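Local coordinates for DnaD-like replication protein (Streptococcus mutans UA159, PDB 2ZC2) that probably takes part in DNA replication as a DnaD-like member of the DnaB/DnaD family, here represented by a small, all-helical piece of a longer zinc-binding protein, at residues Val40-Arg45 against Arg63-Glu68; Val48-Gly51 against Asn56-Gln59. All coordinates share one frame; numbering follows the deposited sequence.

Contacts 1 and 2 both join helix 37-50 to helix 55-67 in this small all-helical fragment, and their centres lie 10 Å apart. Along the chain contact 2 is nested inside contact 1: residues 48-51 and 56-59 meet close to the short connection, whereas 40-45 and 63-68 meet farther from it. The two contacts touch through packing of Leu-44 CD1 on Ile-58 CD1 at 3.5 Å. Contact 1 is partly buried and contact 2 lies at the surface; the first is packing around an indole, and the second brings an amide up to a phenol oxygen. One helix pair is thus joined at two levels.

Contact 1 (Val40-Arg45 against Arg63-Glu68); sequences VRSALR and RNWRHE
The CA atoms of Ala-43 and Trp-65 are the nearest pair across Val-40-Arg-45 and Arg-63-Glu-68, 9.1 Å apart. The first segment is a run of helix 37-50; the second lies at the C-terminal end of helix 55-67. At this separation the backbones do not touch each other, and the gap is bridged from one side by a single large side chain.

That side chain is the indole of Trp-65. Its CB points toward helix 37-50, and with CG set beside the backbone N and anti to the carbonyl carbon (chi1 -71°), the ring brings its CZ3-CH2 edge up to that helix. CZ3 of Trp-65 packs against CB of Ala-43 at 3.7 Å, and the backbone N of Ala-43 lies at the ring edge, close to its plane, 3.6 Å from CZ3. Ser-42 OG is obliquely placed, 3.5 Å from both CZ3 and CH2 of Trp-65.

The hydroxyl of Ser-42 is held elsewhere, by a hydrogen bond to Leu-39 O, which a chi1 of 71° allows. Its side chain lies about 6 Å from that of Asp-38, a residue seen to bind zinc in a crystal structure of this protein, though no zinc is bound there in this chain. Ala-43 also meets Ile-61 and Leu-62 of helix 55-67, and Trp-65 meets Ile-70.

No hydrogen bond joins the two segments. With the Ser-42 hydroxyl bonded within its own helix and CZ3 of the indole reaching both CB and the backbone N of Ala-43, the contact rests on van der Waals packing.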
loop_
_atom_site.group_PDB
_atom_site.type_symbol
_atom_site.label_atom_id
_atom_site.label_comp_id
_atom_site.label_asym_id
_atom_site.label_seq_id
_atom_site.Cartn_x
_atom_site.Cartn_y
_atom_site.Cartn_z
ATOM N N VAL A 40 3.574 -2.503 -1.089
ATOM C CA VAL A 40 2.300 -1.960 -0.610
ATOM C C VAL A 40 2.133 -2.151 0.910
ATOM O O VAL A 40 1.807 -1.213 1.656
ATOM C CB VAL A 40 1.087 -2.488 -1.414
ATOM C CG1 VAL A 40 -0.223 -1.857 -0.923
ATOM C CG2 VAL A 40 1.229 -2.160 -2.920
ATOM N N ARG A 41 2.342 -3.388 1.358
ATOM C CA ARG A 41 2.287 -3.706 2.748
ATOM C C ARG A 41 3.310 -2.876 3.565
ATOM O O ARG A 41 2.989 -2.430 4.696
ATOM C CB ARG A 41 2.520 -5.229 2.928
ATOM C CG ARG A 41 2.788 -5.717 4.375
ATOM C CD ARG A 41 2.843 -7.293 4.419
ATOM N NE ARG A 41 1.547 -7.895 4.042
ATOM C CZ ARG A 41 1.276 -8.547 2.911
ATOM N NH1 ARG A 41 2.192 -8.712 1.953
ATOM N NH2 ARG A 41 0.061 -9.048 2.746
ATOM N N SER A 42 4.510 -2.650 3.035
ATOM C CA SER A 42 5.417 -1.808 3.822
ATOM C C SER A 42 5.067 -0.306 3.847
ATOM O O SER A 42 5.431 0.382 4.798
ATOM C CB SER A 42 6.839 -2.018 3.451
ATOM O OG SER A 42 7.049 -1.486 2.211
ATOM N N ALA A 43 4.277 0.160 2.870
ATOM C CA ALA A 43 3.691 1.523 2.955
ATOM C C ALA A 43 2.651 1.564 4.043
ATOM O O ALA A 43 2.588 2.527 4.816
ATOM C CB ALA A 43 3.166 1.960 1.626
ATOM N N LEU A 44 1.844 0.500 4.140
ATOM C CA LEU A 44 0.868 0.373 5.167
ATOM C C LEU A 44 1.600 0.329 6.552
ATOM O O LEU A 44 1.199 1.017 7.479
ATOM C CB LEU A 44 0.069 -0.936 4.999
ATOM C CG LEU A 44 -0.918 -1.273 6.144
ATOM C CD1 LEU A 44 -2.000 -0.188 6.212
ATOM C CD2 LEU A 44 -1.630 -2.573 5.842
ATOM N N ARG A 45 2.608 -0.524 6.672
ATOM C CA ARG A 45 3.439 -0.593 7.888
ATOM C C ARG A 45 3.892 0.776 8.315
ATOM O O ARG A 45 3.805 1.112 9.474
ATOM C CB ARG A 45 4.695 -1.463 7.674
ATOM C CG ARG A 45 5.519 -1.708 9.011
ATOM C CD ARG A 45 6.695 -2.700 8.814
ATOM N NE ARG A 45 7.875 -1.921 8.453
ATOM C CZ ARG A 45 9.058 -1.945 9.082
ATOM N NH1 ARG A 45 9.291 -2.767 10.117
ATOM N NH2 ARG A 45 10.035 -1.155 8.638
ATOM N N ARG A 63 3.396 6.762 -3.581
ATOM C CA ARG A 63 3.730 7.743 -4.646
ATOM C C ARG A 63 5.108 8.316 -4.486
ATOM O O ARG A 63 5.824 8.479 -5.451
ATOM C CB ARG A 63 2.723 8.919 -4.703
ATOM C CG ARG A 63 1.509 8.583 -5.401
ATOM C CD ARG A 63 0.732 9.856 -5.779
ATOM N NE ARG A 63 0.537 10.668 -4.600
ATOM C CZ ARG A 63 -0.523 10.569 -3.805
ATOM N NH1 ARG A 63 -1.488 9.727 -4.099
ATOM N NH2 ARG A 63 -0.624 11.375 -2.751
ATOM N N ASN A 64 5.480 8.681 -3.278
ATOM C CA ASN A 64 6.852 9.116 -3.076
ATOM C C ASN A 64 7.846 8.019 -3.512
ATOM O O ASN A 64 8.790 8.318 -4.239
ATOM C CB ASN A 64 7.083 9.590 -1.644
ATOM C CG ASN A 64 8.550 9.798 -1.335
ATOM O OD1 ASN A 64 9.190 8.934 -0.703
ATOM N ND2 ASN A 64 9.116 10.926 -1.819
ATOM N N TRP A 65 7.608 6.759 -3.144
ATOM C CA TRP A 65 8.458 5.640 -3.614
ATOM C C TRP A 65 8.438 5.462 -5.135
ATOM O O TRP A 65 9.476 5.290 -5.734
ATOM C CB TRP A 65 8.109 4.289 -2.928
ATOM C CG TRP A 65 8.511 4.225 -1.508
ATOM C CD1 TRP A 65 9.437 5.004 -0.901
ATOM C CD2 TRP A 65 7.964 3.359 -0.477
ATOM N NE1 TRP A 65 9.502 4.690 0.452
ATOM C CE2 TRP A 65 8.624 3.675 0.731
ATOM C CE3 TRP A 65 6.962 2.371 -0.460
ATOM C CZ2 TRP A 65 8.347 3.006 1.953
ATOM C CZ3 TRP A 65 6.699 1.715 0.728
ATOM C CH2 TRP A 65 7.390 2.034 1.921
ATOM N N ARG A 66 7.269 5.520 -5.763
ATOM C CA ARG A 66 7.218 5.423 -7.216
ATOM C C ARG A 66 8.004 6.520 -7.956
ATOM O O ARG A 66 8.573 6.260 -9.027
ATOM C CB ARG A 66 5.794 5.434 -7.708
ATOM C CG ARG A 66 5.721 5.181 -9.213
ATOM C CD ARG A 66 4.402 5.603 -9.832
ATOM N NE ARG A 66 4.038 4.753 -10.980
ATOM C CZ ARG A 66 4.526 4.850 -12.224
ATOM N NH1 ARG A 66 5.444 5.766 -12.541
ATOM N NH2 ARG A 66 4.090 4.001 -13.160
ATOM N N HIS A 67 8.018 7.735 -7.390
ATOM C CA HIS A 67 8.734 8.901 -7.954
ATOM C C HIS A 67 10.209 8.613 -8.081
ATOM O O HIS A 67 10.882 9.146 -8.975
ATOM C CB HIS A 67 8.623 10.154 -7.046
ATOM C CG HIS A 67 7.352 10.938 -7.211
ATOM N ND1 HIS A 67 6.446 10.700 -8.223
ATOM C CD2 HIS A 67 6.862 11.992 -6.509
ATOM C CE1 HIS A 67 5.443 11.558 -8.122
ATOM N NE2 HIS A 67 5.667 12.349 -7.089
ATOM N N GLU A 68 10.702 7.834 -7.123
ATOM C CA GLU A 68 12.102 7.450 -7.028
ATOM C C GLU A 68 12.367 6.124 -7.761
ATOM O O GLU A 68 13.424 5.520 -7.594
ATOM C CB GLU A 68 12.538 7.362 -5.559
ATOM C CG GLU A 68 12.302 8.642 -4.777
ATOM C CD GLU A 68 12.186 8.427 -3.265
ATOM O OE1 GLU A 68 12.210 7.250 -2.805
ATOM O OE2 GLU A 68 12.061 9.435 -2.528
#

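Contact 2 (Val48-Gly51 against Asn56-Gln59); sequences VFNG and NYIQ
A polar surface contact between Asn-50 and Tyr-57 connects the end region of helix 37-50 with the beginning of helix 55-67, on two sides of the short link between them. The backbones are well separated here, the CA atoms of Asn-50 and Tyr-57 being 10.0 Å apart, and the two side chains supply the whole junction.

Tyr-57 carries its CG anti to the backbone N (chi1 -169°), which sends the ring across the gap with its phenolic end foremost. The Asn-50 amide meets that end: ND2 lies 2.8 Å from Tyr-57 OH, near the plane of the ring and at its edge. The two side chains cross at about a right angle, and the amide plane stands 89° from the ring plane. CB of Asn-50 is a looser neighbour, 3.7 Å from Tyr-57 OH.

Directly after Asn-50 the chain turns away from the helix in a Schellman motif. Gly-51 adopts a positive phi of 74°, and its N bonds back to Val-48 O.

Around this junction, Tyr-57 also lies against Lys-52 of the connecting loop and Ala-47 of helix 37-50. One residue further on, Ile-58, which is buried, touches Ala-47 and also Phe-10 of helix 5-14, so that it joins helix 55-67 to both helix 37-50 and helix 5-14.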
loop_
_atom_site.group_PDB
_atom_site.type_symbol
_atom_site.label_atom_id
_atom_site.label_comp_id
_atom_site.label_asym_id
_atom_site.label_seq_id
_atom_site.Cartn_x
_atom_site.Cartn_y
_atom_site.Cartn_z
ATOM N N VAL A 48 1.117 2.948 9.691
ATOM C CA VAL A 48 0.903 2.486 11.052
ATOM C C VAL A 48 1.964 3.047 12.020
ATOM O O VAL A 48 1.614 3.492 13.109
ATOM C CB VAL A 48 0.853 0.942 11.132
ATOM C CG1 VAL A 48 0.727 0.452 12.609
ATOM C CG2 VAL A 48 -0.333 0.376 10.326
ATOM N N PHE A 49 3.241 2.928 11.657
ATOM C CA PHE A 49 4.352 3.296 12.569
ATOM C C PHE A 49 4.307 4.790 12.827
ATOM O O PHE A 49 4.845 5.292 13.848
ATOM C CB PHE A 49 5.723 2.927 11.972
ATOM C CG PHE A 49 6.095 1.458 12.108
ATOM C CD1 PHE A 49 5.203 0.537 12.625
ATOM C CD2 PHE A 49 7.333 1.021 11.679
ATOM C CE1 PHE A 49 5.544 -0.819 12.737
ATOM C CE2 PHE A 49 7.675 -0.311 11.816
ATOM C CZ PHE A 49 6.753 -1.227 12.333
ATOM N N ASN A 50 3.708 5.526 11.885
ATOM C CA ASN A 50 3.561 6.985 12.039
ATOM C C ASN A 50 2.296 7.417 12.766
ATOM O O ASN A 50 2.149 8.563 13.098
ATOM C CB ASN A 50 3.656 7.661 10.678
ATOM C CG ASN A 50 5.066 8.098 10.369
ATOM O OD1 ASN A 50 5.838 8.458 11.299
ATOM N ND2 ASN A 50 5.434 8.086 9.091
ATOM N N GLY A 51 1.391 6.495 13.029
ATOM C CA GLY A 51 0.130 6.799 13.674
ATOM C C GLY A 51 -0.803 7.519 12.686
ATOM O O GLY A 51 -1.710 8.237 13.087
ATOM N N ASN A 56 -5.305 7.724 2.101
ATOM C CA ASN A 56 -4.523 8.730 1.344
ATOM C C ASN A 56 -3.078 8.820 1.775
ATOM O O ASN A 56 -2.164 8.943 0.943
ATOM C CB ASN A 56 -5.162 10.136 1.476
ATOM C CG ASN A 56 -6.575 10.197 0.838
ATOM O OD1 ASN A 56 -7.055 9.228 0.285
ATOM N ND2 ASN A 56 -7.208 11.356 0.898
ATOM N N TYR A 57 -2.862 8.790 3.080
ATOM C CA TYR A 57 -1.473 8.771 3.596
ATOM C C TYR A 57 -0.652 7.586 3.109
ATOM O O TYR A 57 0.499 7.734 2.666
ATOM C CB TYR A 57 -1.470 8.876 5.142
ATOM C CG TYR A 57 -0.107 9.138 5.775
ATOM C CD1 TYR A 57 0.328 10.432 6.081
ATOM C CD2 TYR A 57 0.735 8.078 6.111
ATOM C CE1 TYR A 57 1.617 10.633 6.700
ATOM C CE2 TYR A 57 1.982 8.276 6.700
ATOM C CZ TYR A 57 2.431 9.533 6.984
ATOM O OH TYR A 57 3.653 9.680 7.625
ATOM N N ILE A 58 -1.219 6.395 3.171
ATOM C CA ILE A 58 -0.570 5.194 2.597
ATOM C C ILE A 58 -0.265 5.361 1.114
ATOM O O ILE A 58 0.830 5.130 0.646
ATOM C CB ILE A 58 -1.525 3.952 2.821
ATOM C CG1 ILE A 58 -1.697 3.703 4.319
ATOM C CG2 ILE A 58 -0.945 2.672 2.104
ATOM C CD1 ILE A 58 -2.954 2.887 4.727
ATOM N N GLN A 59 -1.244 5.811 0.348
ATOM C CA GLN A 59 -0.983 6.109 -1.080
ATOM C C GLN A 59 0.088 7.157 -1.322
ATOM O O GLN A 59 0.799 7.014 -2.253
ATOM C CB GLN A 59 -2.259 6.533 -1.851
ATOM C CG GLN A 59 -3.317 5.472 -1.779
ATOM C CD GLN A 59 -2.820 4.147 -2.420
ATOM O OE1 GLN A 59 -2.978 3.085 -1.854
ATOM N NE2 GLN A 59 -2.223 4.240 -3.614
#